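Local coordinates for protein SAM dependent methyltransferase (Aquifex aeolicus, PDB 3DH0) that binds S-adenosylmethionine in a Rossmann-like domain and probably acts as a methyltransferase, at residues A[110-115]-A[139-144]; A[114-119]-A[157-162]. All blocks are in the same frame, centred on the assembly; numbering follows the deposited sequence.

Contact 1. Residues A[110-115]-A[139-144]. With SAM (S-adenosylmethionine), chain C.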
loop_
_atom_site.group_PDB
_atom_site.type_symbol
_atom_site.label_atom_id
_atom_site.label_comp_id
_atom_site.label_asym_id
_atom_site.label_seq_id
_atom_site.Cartn_x
_atom_site.Cartn_y
_atom_site.Cartn_z
ATOM N N ILE A 110 2.067 1.154 7.406
ATOM C CA ILE A 110 1.066 1.413 6.385
ATOM C C ILE A 110 1.765 1.334 5.029
ATOM O O ILE A 110 2.669 2.103 4.734
ATOM C CB ILE A 110 0.432 2.800 6.546
ATOM C CG1 ILE A 110 -0.171 2.953 7.942
ATOM C CG2 ILE A 110 -0.675 2.991 5.509
ATOM C CD1 ILE A 110 -0.435 4.404 8.328
ATOM N N PHE A 111 1.341 0.388 4.210
ATOM C CA PHE A 111 1.928 0.171 2.896
ATOM C C PHE A 111 0.919 0.533 1.821
ATOM O O PHE A 111 -0.171 -0.040 1.761
ATOM C CB PHE A 111 2.321 -1.299 2.778
ATOM C CG PHE A 111 2.856 -1.690 1.447
ATOM C CD1 PHE A 111 3.994 -1.087 0.932
ATOM C CD2 PHE A 111 2.252 -2.718 0.728
ATOM C CE1 PHE A 111 4.535 -1.502 -0.277
ATOM C CE2 PHE A 111 2.774 -3.148 -0.478
ATOM C CZ PHE A 111 3.924 -2.540 -0.987
ATOM N N MET A 112 1.274 1.491 0.978
ATOM C CA MET A 112 0.386 1.916 -0.090
ATOM C C MET A 112 1.075 1.721 -1.445
ATOM O O MET A 112 1.792 2.600 -1.910
ATOM C CB MET A 112 0.012 3.382 0.120
ATOM C CG MET A 112 -1.455 3.669 -0.106
ATOM S SD MET A 112 -1.886 5.388 0.150
ATOM C CE MET A 112 -1.489 5.600 1.832
ATOM N N ALA A 113 0.860 0.570 -2.074
ATOM C CA ALA A 113 1.498 0.286 -3.361
ATOM C C ALA A 113 0.649 0.588 -4.594
ATOM O O ALA A 113 -0.316 -0.110 -4.886
ATOM C CB ALA A 113 1.966 -1.163 -3.401
ATOM N N PHE A 114 1.049 1.624 -5.324
ATOM C CA PHE A 114 0.361 2.063 -6.536
ATOM C C PHE A 114 -1.103 2.429 -6.325
ATOM O O PHE A 114 -1.909 2.334 -7.250
ATOM C CB PHE A 114 0.443 0.984 -7.623
ATOM C CG PHE A 114 1.842 0.582 -7.969
ATOM C CD1 PHE A 114 2.359 -0.635 -7.523
ATOM C CD2 PHE A 114 2.649 1.422 -8.733
ATOM C CE1 PHE A 114 3.649 -1.011 -7.831
ATOM C CE2 PHE A 114 3.944 1.059 -9.050
ATOM C CZ PHE A 114 4.452 -0.165 -8.600
ATOM N N THR A 115 -1.452 2.864 -5.125
ATOM C CA THR A 115 -2.833 3.206 -4.878
ATOM C C THR A 115 -3.068 4.671 -4.499
ATOM O O THR A 115 -4.192 5.164 -4.594
ATOM C CB THR A 115 -3.447 2.222 -3.809
ATOM O OG1 THR A 115 -4.656 2.764 -3.249
ATOM C CG2 THR A 115 -2.456 1.956 -2.710
ATOM N N LEU A 139 4.833 5.054 7.338
ATOM C CA LEU A 139 4.037 5.053 6.118
ATOM C C LEU A 139 4.921 4.801 4.881
ATOM O O LEU A 139 5.835 5.574 4.594
ATOM C CB LEU A 139 3.311 6.389 5.986
ATOM C CG LEU A 139 2.632 6.730 4.659
ATOM C CD1 LEU A 139 1.760 5.593 4.181
ATOM C CD2 LEU A 139 1.812 7.969 4.854
ATOM N N ALA A 140 4.653 3.718 4.153
ATOM C CA ALA A 140 5.432 3.394 2.962
ATOM C C ALA A 140 4.601 3.521 1.692
ATOM O O ALA A 140 3.795 2.654 1.381
ATOM C CB ALA A 140 5.981 1.991 3.075
ATOM N N ILE A 141 4.820 4.594 0.948
ATOM C CA ILE A 141 4.073 4.828 -0.282
ATOM C C ILE A 141 4.931 4.595 -1.527
ATOM O O ILE A 141 5.952 5.248 -1.719
ATOM C CB ILE A 141 3.513 6.272 -0.293
ATOM C CG1 ILE A 141 2.649 6.484 0.949
ATOM C CG2 ILE A 141 2.725 6.522 -1.557
ATOM C CD1 ILE A 141 2.057 7.848 1.060
ATOM N N ILE A 142 4.505 3.663 -2.374
ATOM C CA ILE A 142 5.240 3.339 -3.599
ATOM C C ILE A 142 4.413 3.564 -4.868
ATOM O O ILE A 142 3.315 3.024 -4.995
ATOM C CB ILE A 142 5.723 1.859 -3.578
ATOM C CG1 ILE A 142 6.720 1.655 -2.435
ATOM C CG2 ILE A 142 6.367 1.489 -4.909
ATOM C CD1 ILE A 142 7.343 0.270 -2.386
ATOM N N ASP A 143 4.935 4.353 -5.804
ATOM C CA ASP A 143 4.206 4.597 -7.047
ATOM C C ASP A 143 5.050 4.858 -8.300
ATOM O O ASP A 143 6.254 5.070 -8.213
ATOM C CB ASP A 143 3.209 5.743 -6.861
ATOM C CG ASP A 143 1.862 5.432 -7.489
ATOM O OD1 ASP A 143 1.851 4.906 -8.627
ATOM O OD2 ASP A 143 0.819 5.701 -6.848
ATOM N N TRP A 144 4.401 4.845 -9.466
ATOM C CA TRP A 144 5.080 5.074 -10.749
ATOM C C TRP A 144 5.625 6.480 -10.852
ATOM O O TRP A 144 5.083 7.400 -10.233
ATOM C CB TRP A 144 4.134 4.889 -11.935
ATOM C CG TRP A 144 3.468 3.571 -12.033
ATOM C CD1 TRP A 144 2.188 3.272 -11.667
ATOM C CD2 TRP A 144 4.029 2.371 -12.573
ATOM N NE1 TRP A 144 1.916 1.953 -11.950
ATOM C CE2 TRP A 144 3.028 1.379 -12.507
ATOM C CE3 TRP A 144 5.277 2.039 -13.107
ATOM C CZ2 TRP A 144 3.246 0.072 -12.963
ATOM C CZ3 TRP A 144 5.491 0.743 -13.556
ATOM C CH2 TRP A 144 4.483 -0.222 -13.482
HETATM N N SAM C . -1.427 -2.644 -4.815
HETATM C CA SAM C . -1.953 -3.726 -5.704
HETATM C C SAM C . -0.833 -4.642 -6.140
HETATM O O SAM C . 0.310 -4.405 -5.748
HETATM O OXT SAM C . -1.178 -5.608 -6.897
HETATM C CB SAM C . -2.617 -3.108 -6.930
HETATM C CG SAM C . -3.468 -1.982 -6.504
HETATM S SD SAM C . -4.402 -1.017 -7.723
HETATM C CE SAM C . -3.111 -0.113 -8.579
HETATM C "C5'" SAM C . -5.172 0.132 -6.683
HETATM C "C4'" SAM C . -6.327 -0.397 -5.857
HETATM O "O4'" SAM C . -6.721 0.707 -5.050
HETATM C "C3'" SAM C . -7.595 -0.670 -6.688
HETATM O "O3'" SAM C . -7.765 -2.116 -6.645
HETATM C "C2'" SAM C . -8.741 -0.023 -5.936
HETATM O "O2'" SAM C . -9.942 -0.744 -5.758
HETATM C "C1'" SAM C . -8.011 0.484 -4.654
HETATM N N9 SAM C . -8.465 1.734 -4.075
HETATM C C8 SAM C . -8.773 2.939 -4.673
HETATM N N7 SAM C . -9.131 3.853 -3.827
HETATM C C5 SAM C . -9.062 3.221 -2.586
HETATM C C6 SAM C . -9.318 3.669 -1.258
HETATM N N6 SAM C . -9.723 4.931 -0.996
HETATM N N1 SAM C . -9.145 2.770 -0.213
HETATM C C2 SAM C . -8.739 1.515 -0.521
HETATM N N3 SAM C . -8.472 1.002 -1.727
HETATM C C4 SAM C . -8.651 1.912 -2.723
HETATM O O HOH W 1 0.657 4.602 -3.870
#
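Phe-114, Ile-142 and Met-112 give up the most surface where strand 107-113 runs parallel to strand 137-144, their short segments 6° apart. Four backbone hydrogen bonds join the strands: Ala-140 N to Ile-110 O, Met-112 N to Ala-140 O, Ile-142 N to Met-112 O and Phe-114 N to Ile-142 O. The last, 2.7 Å from Phe-114 N to Ile-142 O and nearly along the C=O axis, carries the pairing one residue past the strand, where the chain turns at Phe-114 with a positive phi. With CG anti to its carbonyl carbon (chi1 -57°), the Phe-114 ring reaches back over Ile-142 O, which lies against one face, while Asp-143 OD1 sits at the edge. CD2 and CE2 of Phe-114 lean over one face of the Trp-144 indole, CD2 3.3 Å from Trp-144 NE1, the planes oblique at 42°.

On one side of the sheet, Ile-142 extends CD1 to the edge of the Phe-111 ring, 3.9 Å from Phe-111 CE1. On the other, Met-112 bends at chi3 so that CE comes 4.0 Å from Leu-139 CD1, and Leu-129 of helix 122-132 packs on Met-112. A water lies within hydrogen-bonding distance of Met-112 O and Asp-143 OD2 but cannot serve every acceptor round it at once; Thr-115 N gives it a weak bond.

Ile-110 O and Met-112 O bond to strand 137-144, whereas Ala-113 O, at the strand's C-terminal end, accepts from SAM N at 2.8 Å. The end of this central Rossmann-like strand thus serves both the sheet and the cofactor.

Contact 2. Residues A[114-119]-A[157-162]. With SAM (S-adenosylmethionine), chain C.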
loop_
_atom_site.group_PDB
_atom_site.type_symbol
_atom_site.label_atom_id
_atom_site.label_comp_id
_atom_site.label_asym_id
_atom_site.label_seq_id
_atom_site.Cartn_x
_atom_site.Cartn_y
_atom_site.Cartn_z
ATOM N N PHE A 114 1.049 1.624 -5.324
ATOM C CA PHE A 114 0.361 2.063 -6.536
ATOM C C PHE A 114 -1.103 2.429 -6.325
ATOM O O PHE A 114 -1.909 2.334 -7.250
ATOM C CB PHE A 114 0.443 0.984 -7.623
ATOM C CG PHE A 114 1.842 0.582 -7.969
ATOM C CD1 PHE A 114 2.359 -0.635 -7.523
ATOM C CD2 PHE A 114 2.649 1.422 -8.733
ATOM C CE1 PHE A 114 3.649 -1.011 -7.831
ATOM C CE2 PHE A 114 3.944 1.059 -9.050
ATOM C CZ PHE A 114 4.452 -0.165 -8.600
ATOM N N THR A 115 -1.452 2.864 -5.125
ATOM C CA THR A 115 -2.833 3.206 -4.878
ATOM C C THR A 115 -3.068 4.671 -4.499
ATOM O O THR A 115 -4.192 5.164 -4.594
ATOM C CB THR A 115 -3.447 2.222 -3.809
ATOM O OG1 THR A 115 -4.656 2.764 -3.249
ATOM C CG2 THR A 115 -2.456 1.956 -2.710
ATOM N N PHE A 116 -2.019 5.384 -4.107
ATOM C CA PHE A 116 -2.182 6.777 -3.710
ATOM C C PHE A 116 -2.832 7.662 -4.775
ATOM O O PHE A 116 -3.757 8.417 -4.481
ATOM C CB PHE A 116 -0.842 7.375 -3.324
ATOM C CG PHE A 116 -0.951 8.693 -2.616
ATOM C CD1 PHE A 116 -1.320 8.749 -1.275
ATOM C CD2 PHE A 116 -0.691 9.878 -3.291
ATOM C CE1 PHE A 116 -1.428 9.971 -0.613
ATOM C CE2 PHE A 116 -0.795 11.102 -2.646
ATOM C CZ PHE A 116 -1.165 11.152 -1.301
ATOM N N HIS A 117 -2.347 7.582 -6.009
ATOM C CA HIS A 117 -2.901 8.392 -7.092
ATOM C C HIS A 117 -4.353 8.022 -7.435
ATOM O O HIS A 117 -4.975 8.670 -8.271
ATOM C CB HIS A 117 -2.051 8.245 -8.358
ATOM C CG HIS A 117 -2.140 6.888 -8.974
ATOM N ND1 HIS A 117 -1.521 5.782 -8.430
ATOM C CD2 HIS A 117 -2.856 6.436 -10.035
ATOM C CE1 HIS A 117 -1.856 4.708 -9.124
ATOM N NE2 HIS A 117 -2.668 5.078 -10.101
ATOM N N GLU A 118 -4.886 6.980 -6.803
ATOM C CA GLU A 118 -6.260 6.546 -7.061
ATOM C C GLU A 118 -7.270 7.063 -6.025
ATOM O O GLU A 118 -8.479 6.872 -6.170
ATOM C CB GLU A 118 -6.332 5.018 -7.096
ATOM C CG GLU A 118 -6.201 4.430 -8.466
ATOM C CD GLU A 118 -6.577 2.967 -8.500
ATOM O OE1 GLU A 118 -7.642 2.613 -7.968
ATOM O OE2 GLU A 118 -5.807 2.168 -9.070
ATOM N N LEU A 119 -6.772 7.710 -4.980
ATOM C CA LEU A 119 -7.630 8.231 -3.925
ATOM C C LEU A 119 -8.486 9.435 -4.339
ATOM O O LEU A 119 -7.954 10.451 -4.793
ATOM C CB LEU A 119 -6.767 8.626 -2.721
ATOM C CG LEU A 119 -5.878 7.538 -2.110
ATOM C CD1 LEU A 119 -4.947 8.127 -1.058
ATOM C CD2 LEU A 119 -6.764 6.464 -1.508
ATOM N N GLU A 157 -1.999 10.440 -15.357
ATOM C CA GLU A 157 -2.792 9.595 -14.487
ATOM C C GLU A 157 -2.118 9.361 -13.130
ATOM O O GLU A 157 -2.696 8.743 -12.242
ATOM C CB GLU A 157 -3.052 8.255 -15.179
ATOM C CG GLU A 157 -4.018 8.319 -16.358
ATOM C CD GLU A 157 -5.157 7.299 -16.219
ATOM O OE1 GLU A 157 -4.857 6.122 -15.882
ATOM O OE2 GLU A 157 -6.345 7.663 -16.455
ATOM N N VAL A 158 -0.910 9.875 -12.955
ATOM C CA VAL A 158 -0.194 9.661 -11.710
ATOM C C VAL A 158 0.370 10.958 -11.151
ATOM O O VAL A 158 0.404 11.975 -11.843
ATOM C CB VAL A 158 0.983 8.672 -11.927
ATOM C CG1 VAL A 158 2.094 9.340 -12.742
ATOM C CG2 VAL A 158 1.523 8.201 -10.594
ATOM N N TYR A 159 0.796 10.911 -9.887
ATOM C CA TYR A 159 1.417 12.052 -9.219
ATOM C C TYR A 159 2.916 11.857 -9.377
ATOM O O TYR A 159 3.383 10.768 -9.717
ATOM C CB TYR A 159 1.155 12.046 -7.710
ATOM C CG TYR A 159 -0.252 12.310 -7.233
ATOM C CD1 TYR A 159 -0.968 11.323 -6.562
ATOM C CD2 TYR A 159 -0.841 13.558 -7.384
ATOM C CE1 TYR A 159 -2.231 11.573 -6.050
ATOM C CE2 TYR A 159 -2.107 13.819 -6.877
ATOM C CZ TYR A 159 -2.794 12.823 -6.210
ATOM O OH TYR A 159 -4.039 13.075 -5.699
ATOM N N SER A 160 3.674 12.904 -9.106
ATOM C CA SER A 160 5.120 12.810 -9.161
ATOM C C SER A 160 5.546 12.847 -7.694
ATOM O O SER A 160 4.828 13.401 -6.855
ATOM C CB SER A 160 5.718 14.016 -9.883
ATOM O OG SER A 160 5.661 15.170 -9.057
ATOM N N GLU A 161 6.704 12.267 -7.383
ATOM C CA GLU A 161 7.213 12.263 -6.013
ATOM C C GLU A 161 7.104 13.659 -5.416
ATOM O O GLU A 161 6.897 13.835 -4.221
ATOM C CB GLU A 161 8.678 11.846 -6.000
ATOM C CG GLU A 161 9.552 12.718 -6.877
ATOM C CD GLU A 161 9.947 12.034 -8.183
ATOM O OE1 GLU A 161 9.036 11.558 -8.905
ATOM O OE2 GLU A 161 11.175 11.985 -8.481
ATOM N N TRP A 162 7.243 14.659 -6.263
ATOM C CA TRP A 162 7.180 16.022 -5.801
ATOM C C TRP A 162 5.799 16.336 -5.221
ATOM O O TRP A 162 5.689 16.696 -4.052
ATOM C CB TRP A 162 7.568 16.934 -6.968
ATOM C CG TRP A 162 8.961 16.594 -7.494
ATOM C CD1 TRP A 162 10.145 16.765 -6.827
ATOM C CD2 TRP A 162 9.302 15.973 -8.756
ATOM N NE1 TRP A 162 11.195 16.296 -7.586
ATOM C CE2 TRP A 162 10.711 15.806 -8.772
ATOM C CE3 TRP A 162 8.554 15.547 -9.873
ATOM C CZ2 TRP A 162 11.399 15.221 -9.874
ATOM C CZ3 TRP A 162 9.243 14.962 -10.978
ATOM C CH2 TRP A 162 10.648 14.811 -10.960
HETATM N N SAM C . -1.427 -2.644 -4.815
HETATM C CA SAM C . -1.953 -3.726 -5.704
HETATM C C SAM C . -0.833 -4.642 -6.140
HETATM O O SAM C . 0.310 -4.405 -5.748
HETATM O OXT SAM C . -1.178 -5.608 -6.897
HETATM C CB SAM C . -2.617 -3.108 -6.930
HETATM C CG SAM C . -3.468 -1.982 -6.504
HETATM S SD SAM C . -4.402 -1.017 -7.723
HETATM C CE SAM C . -3.111 -0.113 -8.579
HETATM C "C5'" SAM C . -5.172 0.132 -6.683
HETATM C "C4'" SAM C . -6.327 -0.397 -5.857
HETATM O "O4'" SAM C . -6.721 0.707 -5.050
HETATM C "C3'" SAM C . -7.595 -0.670 -6.688
HETATM O "O3'" SAM C . -7.765 -2.116 -6.645
HETATM C "C2'" SAM C . -8.741 -0.023 -5.936
HETATM O "O2'" SAM C . -9.942 -0.744 -5.758
HETATM C "C1'" SAM C . -8.011 0.484 -4.654
HETATM N N9 SAM C . -8.465 1.734 -4.075
HETATM C C8 SAM C . -8.773 2.939 -4.673
HETATM N N7 SAM C . -9.131 3.853 -3.827
HETATM C C5 SAM C . -9.062 3.221 -2.586
HETATM C C6 SAM C . -9.318 3.669 -1.258
HETATM N N6 SAM C . -9.723 4.931 -0.996
HETATM N N1 SAM C . -9.145 2.770 -0.213
HETATM C C2 SAM C . -8.739 1.515 -0.521
HETATM N N3 SAM C . -8.472 1.002 -1.727
HETATM C C4 SAM C . -8.651 1.912 -2.723
#
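The Tyr-159 ring packs against the short 3-10 turn 116-118, and the close packing of this contact gathers round it. Its CE1 lies 3.4 Å from His-117 CA, so the backbone of the turn itself is touched. The same carbon also meets Phe-116, whose CG is anti to the backbone N (chi1 -167°): Phe-116 CD2 is 3.6 Å from Tyr-159 CE1, the two rings oblique at 53°. Val-164 and Ile-167 of helix 161-170 touch both aromatics, and Leu-126 of helix 122-132 packs on Phe-116.

His-117 takes the crowded position between its backbone N and carbonyl carbon (chi1 69°), which sets the imidazole alongside Glu-157 and Val-158. Its CD2 comes 3.2 Å from Glu-157 O, and its CG is 4.2 Å from Val-158 CG2. ND1 is hydrogen-bonded to Asp-143 OD2, which ties down the ring's rotation.

Toward solvent the contact loosens. The exposed Glu-157 meets the turn through its backbone, its carboxylate OE1 staying 6.3 Å from His-117 NE2. Ser-160 sits at the N-cap position of helix 161-170 with a weak capping bond and does not touch the turn.

No hydrogen bond spans the two segments, so the join is made by van der Waals packing. On the turn's cofactor side, Glu-118 OE2 approaches SAM C5' and Leu-119 CD2 approaches SAM N6; a carboxylate there would probably favour the positively charged sulfonium.

Contact 1 starts in the last residues of strand 107-113; contact 2 starts in the loop that follows. Contact 1 closes the shorter loop: from 110-115 the chain passes through helix 122-132 and returns as strand 137-144, a beta-alpha-beta crossover between neighbouring parallel strands. Contact 2 closes a longer one, running from 114-119 through that same helix and strand to 157-162. Phe-114 and Thr-115 belong to both; contact 2 begins before the loop of contact 1 has closed and ends after it, so the two cross rather than nest. The His-117 to Asp-143 hydrogen bond bridges them, and Val-158 CG2 packs on Asp-143. Together they tie the sheet centre, the SAM-binding turn and the loop leading into helix 161-170.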